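Local coordinates for 1-deoxy-D-xylulose 5-phosphate reductoisomerase (Zymomonas mobilis, PDB 1R0K), which catalyses the NADPH-dependent rearrangement and reduction of 1-deoxy-D-xylulose 5-phosphate to 2-C-methyl-D-erythritol 4-phosphate, an early step of isoprenoid biosynthesis, at residues L258-I270 with M280-L292. Numbering follows the deposited sequence.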
ATOM      1  N   LEU B 258       2.922   1.816   3.469  1.00  8.44           N
ATOM      2  CA  LEU B 258       2.137   1.348   2.338  1.00 10.29           C
ATOM      3  C   LEU B 258       2.946   0.237   1.692  1.00  9.78           C
ATOM      4  O   LEU B 258       4.142   0.383   1.464  1.00  7.63           O
ATOM      5  CB  LEU B 258       1.894   2.481   1.337  1.00  9.55           C
ATOM      6  CG  LEU B 258       1.047   3.637   1.876  1.00 11.27           C
ATOM      7  CD1 LEU B 258       0.793   4.659   0.772  1.00  9.87           C
ATOM      8  CD2 LEU B 258      -0.272   3.085   2.415  1.00 10.19           C
ATOM      9  N   ALA B 259       2.290  -0.878   1.410  1.00 10.49           N
ATOM     10  CA  ALA B 259       2.975  -2.004   0.801  1.00 10.83           C
ATOM     11  C   ALA B 259       2.222  -2.482  -0.431  1.00 11.01           C
ATOM     12  O   ALA B 259       1.012  -2.289  -0.545  1.00 11.52           O
ATOM     13  CB  ALA B 259       3.095  -3.140   1.812  1.00  8.98           C
ATOM     14  N   GLN B 260       2.947  -3.079  -1.365  1.00 10.89           N
ATOM     15  CA  GLN B 260       2.317  -3.621  -2.557  1.00 10.13           C
ATOM     16  C   GLN B 260       2.506  -5.119  -2.395  1.00  9.78           C
ATOM     17  O   GLN B 260       3.622  -5.595  -2.163  1.00  9.83           O
ATOM     18  CB  GLN B 260       2.994  -3.113  -3.828  1.00 11.54           C
ATOM     19  CG  GLN B 260       2.177  -3.370  -5.101  1.00 10.71           C
ATOM     20  CD  GLN B 260       2.383  -4.767  -5.677  1.00 14.21           C
ATOM     21  OE1 GLN B 260       1.651  -5.200  -6.580  1.00 16.08           O
ATOM     22  NE2 GLN B 260       3.382  -5.473  -5.169  1.00  9.18           N
ATOM     23  N   ILE B 261       1.401  -5.848  -2.486  1.00  7.24           N
ATOM     24  CA  ILE B 261       1.400  -7.293  -2.308  1.00 11.30           C
ATOM     25  C   ILE B 261       0.700  -7.965  -3.482  1.00 10.68           C
ATOM     26  O   ILE B 261      -0.150  -7.361  -4.126  1.00 12.88           O
ATOM     27  CB  ILE B 261       0.642  -7.657  -0.999  1.00 11.89           C
ATOM     28  CG1 ILE B 261       1.193  -6.823   0.164  1.00 13.39           C
ATOM     29  CG2 ILE B 261       0.778  -9.147  -0.699  1.00 12.44           C
ATOM     30  CD1 ILE B 261       0.444  -7.001   1.471  1.00 13.84           C
ATOM     31  N   GLY B 262       1.056  -9.210  -3.769  1.00 13.54           N
ATOM     32  CA  GLY B 262       0.380  -9.901  -4.855  1.00 13.57           C
ATOM     33  C   GLY B 262       1.040 -11.183  -5.303  1.00 12.34           C
ATOM     34  O   GLY B 262       2.047 -11.596  -4.738  1.00 10.98           O
ATOM     35  N   SER B 263       0.450 -11.825  -6.307  1.00 13.28           N
ATOM     36  CA  SER B 263       1.007 -13.045  -6.875  1.00 12.49           C
ATOM     37  C   SER B 263       2.265 -12.600  -7.625  1.00 12.31           C
ATOM     38  O   SER B 263       2.508 -11.400  -7.777  1.00 13.24           O
ATOM     39  CB  SER B 263       0.008 -13.677  -7.844  1.00 13.72           C
ATOM     40  OG  SER B 263      -0.454 -12.715  -8.782  1.00 16.41           O
ATOM     41  N   PRO B 264       3.084 -13.553  -8.101  1.00 12.08           N
ATOM     42  CA  PRO B 264       4.308 -13.195  -8.824  1.00 12.92           C
ATOM     43  C   PRO B 264       4.164 -12.831 -10.309  1.00 14.31           C
ATOM     44  O   PRO B 264       5.148 -12.469 -10.955  1.00 15.03           O
ATOM     45  CB  PRO B 264       5.189 -14.422  -8.612  1.00 15.12           C
ATOM     46  CG  PRO B 264       4.190 -15.537  -8.591  1.00 12.77           C
ATOM     47  CD  PRO B 264       3.084 -14.983  -7.739  1.00 10.37           C
ATOM     48  N   ASP B 265       2.948 -12.922 -10.843  1.00 13.21           N
ATOM     49  CA  ASP B 265       2.694 -12.614 -12.254  1.00 13.15           C
ATOM     50  C   ASP B 265       3.222 -11.225 -12.625  1.00 13.26           C
ATOM     51  O   ASP B 265       2.762 -10.211 -12.092  1.00 11.58           O
ATOM     52  CB  ASP B 265       1.193 -12.672 -12.531  1.00 14.93           C
ATOM     53  CG  ASP B 265       0.871 -12.850 -14.005  1.00 16.87           C
ATOM     54  OD1 ASP B 265       1.530 -12.211 -14.852  1.00 14.15           O
ATOM     55  OD2 ASP B 265      -0.058 -13.628 -14.310  1.00 17.48           O
ATOM     56  N   MET B 266       4.169 -11.181 -13.557  1.00 11.95           N
ATOM     57  CA  MET B 266       4.752  -9.912 -13.970  1.00 12.15           C
ATOM     58  C   MET B 266       3.781  -9.020 -14.736  1.00 11.56           C
ATOM     59  O   MET B 266       4.083  -7.858 -15.001  1.00 11.21           O
ATOM     60  CB  MET B 266       6.014 -10.153 -14.803  1.00 11.97           C
ATOM     61  CG  MET B 266       7.227 -10.573 -13.981  1.00 13.69           C
ATOM     62  SD  MET B 266       7.651  -9.355 -12.701  1.00 16.59           S
ATOM     63  CE  MET B 266       8.201  -7.949 -13.706  1.00 14.90           C
ATOM     64  N   ARG B 267       2.619  -9.556 -15.104  1.00 11.81           N
ATOM     65  CA  ARG B 267       1.641  -8.736 -15.812  1.00 11.65           C
ATOM     66  C   ARG B 267       1.047  -7.697 -14.866  1.00 11.22           C
ATOM     67  O   ARG B 267       0.473  -6.704 -15.308  1.00 12.17           O
ATOM     68  CB  ARG B 267       0.530  -9.600 -16.425  1.00 12.90           C
ATOM     69  CG  ARG B 267       0.971 -10.306 -17.707  1.00 13.32           C
ATOM     70  CD  ARG B 267      -0.094 -11.243 -18.251  1.00 13.07           C
ATOM     71  NE  ARG B 267      -0.359 -12.345 -17.330  1.00 13.52           N
ATOM     72  CZ  ARG B 267      -1.138 -13.384 -17.616  1.00 17.81           C
ATOM     73  NH1 ARG B 267      -1.724 -13.463 -18.806  1.00 16.39           N
ATOM     74  NH2 ARG B 267      -1.347 -14.333 -16.707  1.00 15.08           N
ATOM     75  N   THR B 268       1.186  -7.915 -13.562  1.00  9.76           N
ATOM     76  CA  THR B 268       0.654  -6.944 -12.610  1.00  9.46           C
ATOM     77  C   THR B 268       1.499  -5.670 -12.667  1.00  8.28           C
ATOM     78  O   THR B 268       0.968  -4.591 -12.903  1.00  9.04           O
ATOM     79  CB  THR B 268       0.603  -7.512 -11.175  1.00  8.71           C
ATOM     80  OG1 THR B 268      -0.396  -8.539 -11.119  1.00  9.03           O
ATOM     81  CG2 THR B 268       0.249  -6.409 -10.168  1.00  7.97           C
ATOM     82  N   PRO B 269       2.820  -5.773 -12.444  1.00  9.05           N
ATOM     83  CA  PRO B 269       3.613  -4.540 -12.521  1.00  9.83           C
ATOM     84  C   PRO B 269       3.642  -3.972 -13.950  1.00 10.63           C
ATOM     85  O   PRO B 269       3.609  -2.760 -14.141  1.00  9.95           O
ATOM     86  CB  PRO B 269       4.997  -4.978 -12.024  1.00  9.36           C
ATOM     87  CG  PRO B 269       5.030  -6.463 -12.346  1.00 10.81           C
ATOM     88  CD  PRO B 269       3.639  -6.887 -11.935  1.00  9.54           C
ATOM     89  N   ILE B 270       3.697  -4.844 -14.956  1.00  9.87           N
ATOM     90  CA  ILE B 270       3.711  -4.365 -16.337  1.00 10.50           C
ATOM     91  C   ILE B 270       2.387  -3.658 -16.604  1.00 10.37           C
ATOM     92  O   ILE B 270       2.362  -2.548 -17.131  1.00  9.73           O
ATOM     93  CB  ILE B 270       3.899  -5.526 -17.359  1.00  9.57           C
ATOM     94  CG1 ILE B 270       5.307  -6.114 -17.237  1.00  7.90           C
ATOM     95  CG2 ILE B 270       3.693  -5.014 -18.786  1.00 11.91           C
ATOM     96  CD1 ILE B 270       5.530  -7.353 -18.081  1.00  8.46           C
ATOM     97  N   MET B 280      -5.587  -1.060 -15.456  1.00 12.60           N
ATOM     98  CA  MET B 280      -6.203  -1.948 -16.431  1.00 14.25           C
ATOM     99  C   MET B 280      -6.298  -3.334 -15.831  1.00 15.63           C
ATOM    100  O   MET B 280      -5.538  -3.689 -14.934  1.00 14.55           O
ATOM    101  CB  MET B 280      -5.363  -2.023 -17.706  1.00 13.69           C
ATOM    102  CG  MET B 280      -4.037  -2.744 -17.523  1.00 12.94           C
ATOM    103  SD  MET B 280      -2.970  -2.644 -18.979  1.00 16.26           S
ATOM    104  CE  MET B 280      -3.776  -3.827 -20.088  1.00 16.22           C
ATOM    105  N   GLU B 281      -7.233  -4.127 -16.324  1.00 15.71           N
ATOM    106  CA  GLU B 281      -7.359  -5.473 -15.817  1.00 16.95           C
ATOM    107  C   GLU B 281      -6.280  -6.344 -16.461  1.00 14.52           C
ATOM    108  O   GLU B 281      -5.840  -6.075 -17.582  1.00 13.72           O
ATOM    109  CB  GLU B 281      -8.746  -6.028 -16.143  1.00 23.05           C
ATOM    110  CG  GLU B 281      -8.968  -7.431 -15.615  1.00 31.30           C
ATOM    111  CD  GLU B 281     -10.428  -7.807 -15.569  1.00 35.60           C
ATOM    112  OE1 GLU B 281     -11.096  -7.718 -16.620  1.00 38.40           O
ATOM    113  OE2 GLU B 281     -10.904  -8.194 -14.479  1.00 39.44           O
ATOM    114  N   THR B 282      -5.811  -7.345 -15.727  1.00 11.51           N
ATOM    115  CA  THR B 282      -4.834  -8.296 -16.259  1.00 13.12           C
ATOM    116  C   THR B 282      -5.306  -9.637 -15.722  1.00 13.49           C
ATOM    117  O   THR B 282      -6.120  -9.688 -14.804  1.00 13.11           O
ATOM    118  CB  THR B 282      -3.384  -8.057 -15.759  1.00 12.94           C
ATOM    119  OG1 THR B 282      -3.250  -8.536 -14.418  1.00 13.60           O
ATOM    120  CG2 THR B 282      -3.024  -6.573 -15.813  1.00 12.06           C
ATOM    121  N   PRO B 283      -4.831 -10.743 -16.305  1.00 16.44           N
ATOM    122  CA  PRO B 283      -5.289 -12.032 -15.778  1.00 15.45           C
ATOM    123  C   PRO B 283      -4.466 -12.527 -14.591  1.00 14.91           C
ATOM    124  O   PRO B 283      -4.596 -13.669 -14.174  1.00 14.31           O
ATOM    125  CB  PRO B 283      -5.204 -12.954 -16.991  1.00 15.98           C
ATOM    126  CG  PRO B 283      -4.085 -12.382 -17.773  1.00 19.42           C
ATOM    127  CD  PRO B 283      -4.251 -10.887 -17.652  1.00 15.18           C
ATOM    128  N   ALA B 284      -3.626 -11.658 -14.037  1.00 14.62           N
ATOM    129  CA  ALA B 284      -2.807 -12.041 -12.887  1.00 12.80           C
ATOM    130  C   ALA B 284      -3.693 -12.613 -11.780  1.00 14.00           C
ATOM    131  O   ALA B 284      -4.789 -12.114 -11.520  1.00 13.33           O
ATOM    132  CB  ALA B 284      -2.029 -10.833 -12.367  1.00 13.09           C
ATOM    133  N   GLU B 285      -3.211 -13.661 -11.127  1.00 14.75           N
ATOM    134  CA  GLU B 285      -3.959 -14.305 -10.058  1.00 17.59           C
ATOM    135  C   GLU B 285      -4.037 -13.443  -8.795  1.00 18.17           C
ATOM    136  O   GLU B 285      -3.070 -12.771  -8.425  1.00 16.14           O
ATOM    137  CB  GLU B 285      -3.317 -15.655  -9.729  1.00 21.27           C
ATOM    138  CG  GLU B 285      -3.956 -16.388  -8.562  1.00 27.35           C
ATOM    139  CD  GLU B 285      -3.392 -17.786  -8.372  1.00 32.47           C
ATOM    140  OE1 GLU B 285      -2.156 -17.929  -8.259  1.00 33.65           O
ATOM    141  OE2 GLU B 285      -4.190 -18.746  -8.330  1.00 36.43           O
ATOM    142  N   SER B 286      -5.200 -13.465  -8.149  1.00 17.30           N
ATOM    143  CA  SER B 286      -5.421 -12.721  -6.914  1.00 16.47           C
ATOM    144  C   SER B 286      -4.811 -13.518  -5.767  1.00 17.38           C
ATOM    145  O   SER B 286      -5.178 -14.673  -5.543  1.00 15.91           O
ATOM    146  CB  SER B 286      -6.916 -12.537  -6.656  1.00 15.50           C
ATOM    147  OG  SER B 286      -7.513 -11.734  -7.652  1.00 14.04           O
ATOM    148  N   LEU B 287      -3.886 -12.903  -5.038  1.00 16.71           N
ATOM    149  CA  LEU B 287      -3.235 -13.591  -3.934  1.00 16.18           C
ATOM    150  C   LEU B 287      -4.250 -14.098  -2.908  1.00 16.73           C
ATOM    151  O   LEU B 287      -5.074 -13.339  -2.401  1.00 15.95           O
ATOM    152  CB  LEU B 287      -2.217 -12.669  -3.253  1.00 17.46           C
ATOM    153  CG  LEU B 287      -1.391 -13.315  -2.133  1.00 19.32           C
ATOM    154  CD1 LEU B 287      -0.473 -14.380  -2.723  1.00 19.48           C
ATOM    155  CD2 LEU B 287      -0.575 -12.252  -1.407  1.00 18.54           C
ATOM    156  N   ASP B 288      -4.187 -15.394  -2.624  1.00 16.83           N
ATOM    157  CA  ASP B 288      -5.076 -16.029  -1.656  1.00 16.95           C
ATOM    158  C   ASP B 288      -4.323 -16.082  -0.330  1.00 15.51           C
ATOM    159  O   ASP B 288      -3.468 -16.948  -0.128  1.00 15.19           O
ATOM    160  CB  ASP B 288      -5.415 -17.453  -2.108  1.00 19.72           C
ATOM    161  CG  ASP B 288      -6.465 -18.108  -1.236  1.00 21.97           C
ATOM    162  OD1 ASP B 288      -6.468 -17.865  -0.010  1.00 21.96           O
ATOM    163  OD2 ASP B 288      -7.283 -18.880  -1.781  1.00 24.49           O
ATOM    164  N   PHE B 289      -4.634 -15.157   0.570  1.00 13.41           N
ATOM    165  CA  PHE B 289      -3.957 -15.110   1.862  1.00 13.56           C
ATOM    166  C   PHE B 289      -4.240 -16.310   2.767  1.00 14.87           C
ATOM    167  O   PHE B 289      -3.397 -16.690   3.585  1.00 14.66           O
ATOM    168  CB  PHE B 289      -4.327 -13.829   2.614  1.00 13.17           C
ATOM    169  CG  PHE B 289      -3.808 -12.573   1.970  1.00 12.89           C
ATOM    170  CD1 PHE B 289      -4.536 -11.929   0.976  1.00 12.64           C
ATOM    171  CD2 PHE B 289      -2.583 -12.033   2.363  1.00 11.35           C
ATOM    172  CE1 PHE B 289      -4.054 -10.761   0.382  1.00 11.62           C
ATOM    173  CE2 PHE B 289      -2.095 -10.870   1.776  1.00 12.12           C
ATOM    174  CZ  PHE B 289      -2.831 -10.234   0.786  1.00 10.00           C
ATOM    175  N   THR B 290      -5.429 -16.888   2.633  1.00 15.55           N
ATOM    176  CA  THR B 290      -5.821 -18.040   3.444  1.00 18.16           C
ATOM    177  C   THR B 290      -4.943 -19.243   3.098  1.00 19.15           C
ATOM    178  O   THR B 290      -4.548 -20.016   3.973  1.00 17.63           O
ATOM    179  CB  THR B 290      -7.309 -18.403   3.203  1.00 19.15           C
ATOM    180  OG1 THR B 290      -8.133 -17.255   3.459  1.00 24.33           O
ATOM    181  CG2 THR B 290      -7.737 -19.525   4.131  1.00 22.19           C
ATOM    182  N   LYS B 291      -4.639 -19.388   1.813  1.00 19.92           N
ATOM    183  CA  LYS B 291      -3.802 -20.484   1.344  1.00 19.94           C
ATOM    184  C   LYS B 291      -2.368 -20.199   1.776  1.00 18.63           C
ATOM    185  O   LYS B 291      -1.650 -21.091   2.223  1.00 15.72           O
ATOM    186  CB  LYS B 291      -3.885 -20.584  -0.178  1.00 23.87           C
ATOM    187  CG  LYS B 291      -3.177 -21.791  -0.770  1.00 29.11           C
ATOM    188  CD  LYS B 291      -3.339 -21.810  -2.280  1.00 33.51           C
ATOM    189  CE  LYS B 291      -2.606 -22.978  -2.910  1.00 35.85           C
ATOM    190  NZ  LYS B 291      -2.741 -22.957  -4.395  1.00 37.03           N
ATOM    191  N   LEU B 292      -1.963 -18.943   1.632  1.00 15.98           N
ATOM    192  CA  LEU B 292      -0.630 -18.504   2.020  1.00 16.36           C
ATOM    193  C   LEU B 292      -0.407 -18.839   3.491  1.00 15.76           C
ATOM    194  O   LEU B 292       0.613 -19.425   3.867  1.00 15.30           O
ATOM    195  CB  LEU B 292      -0.513 -16.994   1.812  1.00 15.50           C
ATOM    196  CG  LEU B 292       0.693 -16.294   2.430  1.00 17.03           C
ATOM    197  CD1 LEU B 292       1.984 -16.899   1.890  1.00 17.29           C
ATOM    198  CD2 LEU B 292       0.615 -14.812   2.119  1.00 16.80           C
TER
HETATM  199  O   HOH W   1      -2.572 -10.679  -6.714  1.00 12.09           O
HETATM  200  O   HOH W   2      -1.004 -15.262 -12.385  1.00 11.01           O
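Ser263 reaches across to the extended chain 280-288 and gives its hydroxyl proton to the backbone of Glu285. The bond from Ser263 OG to Glu285 O is short, 2.6 Å, and lies on a lone pair in the carbonyl plane. With chi1 at 51°, OG sits between its own backbone N and carbonyl carbon, turned to this acceptor. One water adds to the joint, accepting from the backbone N of Ser263 and of Leu287 and probably donating to Glu285 O. A second water links Asp265 OD2 to Glu285 N.

Beside this, Ala284 CB packs against both Asp265 and Thr268. It lies 3.7 Å from Asp265 CB and 3.1 Å from Thr268 OG1. Arg267 grips the Asp265 carboxylate side-on: NH2 meets the syn lone pair of OD2 at 2.8 Å, and NE bonds to OD1. Asp265 OD1 also accepts from Arg267 N, capping the turn into helix 267-275. Pro283 CD lies over one face of the guanidinium, toward its rim; how closely the ring packs is doubtful. Replacing Arg267 by an alanine would probably leave both Asp265 and its second partner, Asp22, without their charged mate.

At the other end the contact is apolar. Ile261 CG2 presses on Leu287 CD2 at 3.5 Å, a tight fit, and also meets Phe289 CZ at 4.1 Å. Leu287 CD2 in turn lies over one face of the Phe289 ring, near its rim.

The contact folds the chain after helix 267-275 back along the end of strand 257-261, the outermost strand of its sheet within the subunit. That strand pairs antiparallel with its counterpart in the second subunit, so one sheet spans the dimer. Thr268 and Thr282 both bond to Asp254 O of that subunit, while Arg267 also bridges to Asp22 in helix 15-25 of the NADPH-binding domain.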